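Side-chain contacts in endonuclease IV (Thermus thermophilus, PDB 3AAM), which cleaves phosphodiester bonds at apurinic or apyrimidinic sites in damaged DNA as a metal-dependent TIM-barrel endonuclease of base excision repair: residues A[6-11]-A[20-25]; A[42-45]-A[49-52]. All blocks are in the same frame, centred on the assembly; numbering follows the deposited sequence.

Contact 1 (A[6-11]-A[20-25]); sequences FHLSIA and VEEATA
Glu22 OE1 is gripped by two waters, and both tie it to the backbone of Ser9. One water donates to Glu22 OE1 at 2.6 Å and accepts from Ser9 N; the other donates to the same Glu22 OE1 and, with its oxygen 2.7 Å away, to Ser9 O. The carboxylate is thus linked through water to both the N-H and the C=O of one loop residue. Its second oxygen, OE2, has a stronger partner in a salt bridge with Arg251. Glu22 reaches the loop because CG lies anti to the backbone N (chi1 177°) and the chain runs extended beyond it. Leu8 crosses the end of Glu22 at a slant, and its branches divide the work: CD2 sits against Glu22 at 3.9 Å from OE1, while CD1 packs on Ala23 CB at 3.8 Å. Trimming Leu8 to an alanine would probably take the CD1 contact from Ala23 CB, leaving that methyl to Phe31, and open a gap beside the Glu22 carboxylate. Further on, Ser9 OG accepts from Ala11 N at 3.1 Å, an ST turn. The contact folds the loop after strand 3-6 back on helix 15-26, as in the beta-alpha units of a TIM barrel, and Leu8 and Ala23 both continue onto Phe31 of strand 31-34.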
ATOM      1  N   PHE A   6      -0.648  -8.132   6.859  1.00  7.18           N
ATOM      2  CA  PHE A   6       0.213  -8.576   5.767  1.00  6.23           C
ATOM      3  C   PHE A   6      -0.568  -8.536   4.469  1.00  5.67           C
ATOM      4  O   PHE A   6      -1.762  -8.227   4.442  1.00  6.51           O
ATOM      5  CB  PHE A   6       0.635 -10.038   5.942  1.00  6.53           C
ATOM      6  CG  PHE A   6       1.329 -10.347   7.230  1.00  7.04           C
ATOM      7  CD1 PHE A   6       2.356  -9.539   7.702  1.00  8.53           C
ATOM      8  CD2 PHE A   6       0.998 -11.500   7.940  1.00  8.72           C
ATOM      9  CE1 PHE A   6       3.051  -9.878   8.860  1.00  9.07           C
ATOM     10  CE2 PHE A   6       1.685 -11.848   9.097  1.00  7.59           C
ATOM     11  CZ  PHE A   6       2.712 -11.041   9.558  1.00  6.73           C
ATOM     12  N   HIS A   7       0.127  -8.875   3.391  1.00  7.25           N
ATOM     13  CA  HIS A   7      -0.505  -8.984   2.094  1.00  8.16           C
ATOM     14  C   HIS A   7      -0.865 -10.462   2.021  1.00  8.15           C
ATOM     15  O   HIS A   7       0.011 -11.331   2.125  1.00  9.52           O
ATOM     16  CB  HIS A   7       0.459  -8.621   0.968  1.00  7.71           C
ATOM     17  CG  HIS A   7      -0.206  -8.556  -0.368  1.00  8.79           C
ATOM     18  ND1 HIS A   7      -0.684  -9.676  -1.014  1.00 11.55           N
ATOM     19  CD2 HIS A   7      -0.532  -7.501  -1.150  1.00  7.78           C
ATOM     20  CE1 HIS A   7      -1.275  -9.312  -2.137  1.00  8.67           C
ATOM     21  NE2 HIS A   7      -1.197  -7.998  -2.245  1.00 10.96           N
ATOM     22  N   LEU A   8      -2.156 -10.739   1.868  1.00  7.75           N
ATOM     23  CA  LEU A   8      -2.666 -12.106   1.824  1.00  7.18           C
ATOM     24  C   LEU A   8      -3.051 -12.543   0.416  1.00  8.43           C
ATOM     25  O   LEU A   8      -3.419 -11.719  -0.423  1.00  9.17           O
ATOM     26  CB  LEU A   8      -3.885 -12.222   2.744  1.00  6.61           C
ATOM     27  CG  LEU A   8      -3.703 -11.697   4.173  1.00  7.71           C
ATOM     28  CD1 LEU A   8      -5.037 -11.747   4.909  1.00  8.80           C
ATOM     29  CD2 LEU A   8      -2.649 -12.522   4.897  1.00  9.88           C
ATOM     30  N   SER A   9      -2.986 -13.850   0.182  1.00  8.22           N
ATOM     31  CA  SER A   9      -3.317 -14.424  -1.117  1.00  9.63           C
ATOM     32  C   SER A   9      -4.815 -14.555  -1.351  1.00 11.10           C
ATOM     33  O   SER A   9      -5.590 -14.724  -0.411  1.00 12.29           O
ATOM     34  CB  SER A   9      -2.670 -15.805  -1.251  1.00  9.71           C
ATOM     35  OG  SER A   9      -3.096 -16.443  -2.440  1.00 11.37           O
ATOM     36  N   ILE A  10      -5.216 -14.472  -2.616  1.00 11.08           N
ATOM     37  CA  ILE A  10      -6.619 -14.618  -2.978  1.00 12.52           C
ATOM     38  C   ILE A  10      -6.775 -15.791  -3.937  1.00 13.36           C
ATOM     39  O   ILE A  10      -7.858 -16.030  -4.473  1.00 13.87           O
ATOM     40  CB  ILE A  10      -7.185 -13.344  -3.650  1.00 13.16           C
ATOM     41  CG1 ILE A  10      -6.431 -13.042  -4.947  1.00 14.22           C
ATOM     42  CG2 ILE A  10      -7.079 -12.167  -2.695  1.00 12.18           C
ATOM     43  CD1 ILE A  10      -7.102 -11.981  -5.804  1.00 16.14           C
ATOM     44  N   ALA A  11      -5.687 -16.526  -4.151  1.00 13.16           N
ATOM     45  CA  ALA A  11      -5.714 -17.677  -5.045  1.00 16.43           C
ATOM     46  C   ALA A  11      -6.451 -18.842  -4.391  1.00 16.95           C
ATOM     47  O   ALA A  11      -6.607 -18.886  -3.171  1.00 19.74           O
ATOM     48  CB  ALA A  11      -4.291 -18.094  -5.402  1.00 16.18           C
ATOM     49  N   VAL A  20      -9.937 -12.964   3.975  1.00  9.22           N
ATOM     50  CA  VAL A  20     -10.602 -12.486   5.179  1.00 10.22           C
ATOM     51  C   VAL A  20     -10.439 -13.540   6.276  1.00  8.78           C
ATOM     52  O   VAL A  20     -10.113 -13.219   7.418  1.00  9.52           O
ATOM     53  CB  VAL A  20     -12.112 -12.239   4.943  1.00  9.68           C
ATOM     54  CG1 VAL A  20     -12.760 -11.714   6.220  1.00 10.87           C
ATOM     55  CG2 VAL A  20     -12.312 -11.246   3.810  1.00 11.04           C
ATOM     56  N   GLU A  21     -10.656 -14.803   5.921  1.00 10.90           N
ATOM     57  CA  GLU A  21     -10.532 -15.885   6.893  1.00  9.97           C
ATOM     58  C   GLU A  21      -9.123 -16.009   7.449  1.00  8.63           C
ATOM     59  O   GLU A  21      -8.941 -16.230   8.648  1.00  8.87           O
ATOM     60  CB  GLU A  21     -10.944 -17.217   6.270  1.00 10.78           C
ATOM     61  CG  GLU A  21     -12.384 -17.252   5.794  1.00 12.17           C
ATOM     62  CD  GLU A  21     -12.812 -18.634   5.361  1.00 15.23           C
ATOM     63  OE1 GLU A  21     -13.883 -18.752   4.731  1.00 16.28           O
ATOM     64  OE2 GLU A  21     -12.081 -19.603   5.662  1.00 17.43           O
ATOM     65  N   GLU A  22      -8.121 -15.874   6.582  1.00  9.08           N
ATOM     66  CA  GLU A  22      -6.738 -15.980   7.022  1.00  8.67           C
ATOM     67  C   GLU A  22      -6.359 -14.823   7.943  1.00  8.66           C
ATOM     68  O   GLU A  22      -5.595 -15.000   8.894  1.00  7.64           O
ATOM     69  CB  GLU A  22      -5.787 -16.039   5.821  1.00  8.39           C
ATOM     70  CG  GLU A  22      -4.315 -16.086   6.222  1.00  9.04           C
ATOM     71  CD  GLU A  22      -3.381 -16.336   5.056  1.00  9.59           C
ATOM     72  OE1 GLU A  22      -3.789 -16.094   3.901  1.00 10.86           O
ATOM     73  OE2 GLU A  22      -2.231 -16.763   5.299  1.00 12.42           O
ATOM     74  N   ALA A  23      -6.897 -13.638   7.665  1.00  9.09           N
ATOM     75  CA  ALA A  23      -6.614 -12.481   8.507  1.00  7.33           C
ATOM     76  C   ALA A  23      -7.138 -12.746   9.914  1.00  9.00           C
ATOM     77  O   ALA A  23      -6.469 -12.451  10.906  1.00  7.97           O
ATOM     78  CB  ALA A  23      -7.262 -11.228   7.923  1.00  6.08           C
ATOM     79  N   THR A  24      -8.337 -13.312  10.007  1.00  9.66           N
ATOM     80  CA  THR A  24      -8.917 -13.620  11.306  1.00 11.00           C
ATOM     81  C   THR A  24      -8.117 -14.709  12.010  1.00 11.14           C
ATOM     82  O   THR A  24      -7.852 -14.626  13.211  1.00 11.82           O
ATOM     83  CB  THR A  24     -10.375 -14.103  11.171  1.00 11.94           C
ATOM     84  OG1 THR A  24     -11.160 -13.076  10.556  1.00 12.38           O
ATOM     85  CG2 THR A  24     -10.957 -14.427  12.545  1.00 13.34           C
ATOM     86  N   ALA A  25      -7.725 -15.726  11.250  1.00  9.57           N
ATOM     87  CA  ALA A  25      -6.969 -16.846  11.802  1.00 10.06           C
ATOM     88  C   ALA A  25      -5.610 -16.411  12.346  1.00 10.97           C
ATOM     89  O   ALA A  25      -5.164 -16.894  13.393  1.00 11.12           O
ATOM     90  CB  ALA A  25      -6.792 -17.923  10.735  1.00  9.26           C
TER
HETATM   91  O   HOH W   1      -1.879 -15.672   2.163  1.00  8.30           O
HETATM   92  O   HOH W   2      -5.647 -16.081   1.909  1.00 17.70           O

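Contact 2 (A[42-45]-A[49-52]); sequences RPRA and AEVE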
ATOM      1  N   ARG A  42      -4.941  -9.672 -17.259  1.00 22.87           N
ATOM      2  CA  ARG A  42      -6.327 -10.133 -17.279  1.00 24.17           C
ATOM      3  C   ARG A  42      -7.068  -9.919 -15.960  1.00 21.47           C
ATOM      4  O   ARG A  42      -6.609 -10.348 -14.904  1.00 21.53           O
ATOM      5  CB  ARG A  42      -6.378 -11.620 -17.648  1.00 26.90           C
ATOM      6  CG  ARG A  42      -7.029 -11.914 -18.993  1.00 32.94           C
ATOM      7  CD  ARG A  42      -6.235 -11.336 -20.155  1.00 35.72           C
ATOM      8  NE  ARG A  42      -6.928 -11.519 -21.430  1.00 39.59           N
ATOM      9  CZ  ARG A  42      -6.438 -11.142 -22.609  1.00 40.58           C
ATOM     10  NH1 ARG A  42      -7.139 -11.346 -23.717  1.00 40.71           N
ATOM     11  NH2 ARG A  42      -5.247 -10.567 -22.681  1.00 41.31           N
ATOM     12  N   PRO A  43      -8.227  -9.243 -16.007  1.00 20.40           N
ATOM     13  CA  PRO A  43      -8.993  -9.012 -14.778  1.00 19.43           C
ATOM     14  C   PRO A  43      -9.554 -10.330 -14.258  1.00 18.37           C
ATOM     15  O   PRO A  43      -9.834 -11.245 -15.038  1.00 19.50           O
ATOM     16  CB  PRO A  43     -10.087  -8.048 -15.228  1.00 19.80           C
ATOM     17  CG  PRO A  43     -10.303  -8.429 -16.654  1.00 21.61           C
ATOM     18  CD  PRO A  43      -8.887  -8.604 -17.159  1.00 21.10           C
ATOM     19  N   ARG A  44      -9.716 -10.424 -12.943  1.00 15.64           N
ATOM     20  CA  ARG A  44     -10.239 -11.636 -12.317  1.00 14.07           C
ATOM     21  C   ARG A  44     -11.727 -11.504 -12.029  1.00 13.07           C
ATOM     22  O   ARG A  44     -12.159 -10.593 -11.319  1.00 13.02           O
ATOM     23  CB  ARG A  44      -9.485 -11.912 -11.015  1.00 12.67           C
ATOM     24  CG  ARG A  44     -10.051 -13.057 -10.184  1.00 13.30           C
ATOM     25  CD  ARG A  44      -9.244 -13.225  -8.901  1.00 14.34           C
ATOM     26  NE  ARG A  44      -9.772 -14.279  -8.039  1.00 15.31           N
ATOM     27  CZ  ARG A  44     -10.905 -14.191  -7.351  1.00 15.82           C
ATOM     28  NH1 ARG A  44     -11.645 -13.092  -7.415  1.00 16.89           N
ATOM     29  NH2 ARG A  44     -11.301 -15.211  -6.599  1.00 17.94           N
ATOM     30  N   ALA A  45     -12.510 -12.422 -12.587  1.00 14.10           N
ATOM     31  CA  ALA A  45     -13.952 -12.400 -12.391  1.00 14.08           C
ATOM     32  C   ALA A  45     -14.308 -12.442 -10.911  1.00 14.26           C
ATOM     33  O   ALA A  45     -13.760 -13.240 -10.141  1.00 14.62           O
ATOM     34  CB  ALA A  45     -14.596 -13.574 -13.119  1.00 15.22           C
ATOM     35  N   ALA A  49     -21.776 -13.818  -5.465  1.00 13.33           N
ATOM     36  CA  ALA A  49     -21.701 -14.697  -4.306  1.00 13.83           C
ATOM     37  C   ALA A  49     -20.390 -14.477  -3.561  1.00 13.17           C
ATOM     38  O   ALA A  49     -20.364 -14.476  -2.332  1.00 14.61           O
ATOM     39  CB  ALA A  49     -21.821 -16.150  -4.739  1.00 14.49           C
ATOM     40  N   GLU A  50     -19.304 -14.286  -4.304  1.00 12.75           N
ATOM     41  CA  GLU A  50     -18.010 -14.056  -3.672  1.00 12.89           C
ATOM     42  C   GLU A  50     -18.015 -12.691  -2.988  1.00 13.13           C
ATOM     43  O   GLU A  50     -17.449 -12.526  -1.908  1.00 11.69           O
ATOM     44  CB  GLU A  50     -16.873 -14.123  -4.698  1.00 13.89           C
ATOM     45  CG  GLU A  50     -15.499 -14.272  -4.043  1.00 18.35           C
ATOM     46  CD  GLU A  50     -14.365 -14.514  -5.031  1.00 20.32           C
ATOM     47  OE1 GLU A  50     -14.507 -15.378  -5.920  1.00 23.34           O
ATOM     48  OE2 GLU A  50     -13.317 -13.847  -4.906  1.00 23.38           O
ATOM     49  N   VAL A  51     -18.656 -11.710  -3.620  1.00 12.62           N
ATOM     50  CA  VAL A  51     -18.737 -10.374  -3.039  1.00 12.78           C
ATOM     51  C   VAL A  51     -19.479 -10.453  -1.706  1.00 12.04           C
ATOM     52  O   VAL A  51     -19.044  -9.883  -0.704  1.00 11.62           O
ATOM     53  CB  VAL A  51     -19.493  -9.399  -3.974  1.00 12.78           C
ATOM     54  CG1 VAL A  51     -19.602  -8.031  -3.325  1.00 12.39           C
ATOM     55  CG2 VAL A  51     -18.769  -9.291  -5.308  1.00 14.32           C
ATOM     56  N   GLU A  52     -20.603 -11.169  -1.699  1.00 12.33           N
ATOM     57  CA  GLU A  52     -21.407 -11.325  -0.492  1.00 12.99           C
ATOM     58  C   GLU A  52     -20.619 -12.025   0.611  1.00 11.58           C
ATOM     59  O   GLU A  52     -20.686 -11.632   1.774  1.00 11.92           O
ATOM     60  CB  GLU A  52     -22.677 -12.124  -0.811  1.00 14.82           C
ATOM     61  CG  GLU A  52     -23.738 -12.171   0.293  1.00 18.81           C
ATOM     62  CD  GLU A  52     -23.395 -13.115   1.436  1.00 21.65           C
ATOM     63  OE1 GLU A  52     -22.900 -14.231   1.167  1.00 19.40           O
ATOM     64  OE2 GLU A  52     -23.636 -12.747   2.606  1.00 23.85           O
TER
HETATM   65  O   HOH W   3     -15.846 -14.962  -8.066  1.00 24.30           O
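Arg44 carries this contact, a salt bridge with Glu50 that joins the loop after strand 31-34 to the start of helix 48-60, within one beta-alpha unit of the TIM barrel. Ahead of Arg44, Pro43 leans on helix 82-100 through Asp92 and Lys96. Next is Arg44, whose backbone O accepts from Lys96 NZ while its side chain turns to helix 48-60. That side chain is stretched out from CG to NE, with CG anti to the backbone N (chi1 173°), and brushes Ile10 and Lys36. Its guanidinium meets Glu50 end-on, the two side chains arriving from opposite directions. The flat groups are turned 67° apart, and the nitrogens do not take one oxygen each: Arg44 NH1 at 3.1 Å and NH2 at 3.0 Å both converge on Glu50 OE2, and a weak bond links NH2 to OE1. OE2 also accepts from Val16 N, which brings helix 15-26 into the network and probably favours the charged carboxylate. Ala45 follows, its O weakly bonded to a water that also donates to Glu50 OE1 at 2.6 Å. OE2 offers NH2 its syn lone pair, whereas NH1 comes in on the syn side 28° out of the carboxylate plane.

How the contacts relate
Both contacts tie a loop that follows a barrel strand to the helix after it, in consecutive beta-alpha units, but at different depths. Contact 1 is partly buried, with an apolar pair that reaches on to strand 31-34 and a water-linked carboxylate at its edge. Contact 2 lies at the surface, its centre about 21 Å from the centre of the chain, against about 15 Å for contact 1, and is held by charge, with no apolar pair across it. In each, a glutamate on the helix faces the loop; in 6-11 with 20-25 its arginine comes from elsewhere in the chain, in 42-45 with 49-52 from the loop itself. The two meet where Ile10 CD1 packs on Arg44 CD at 4.0 Å.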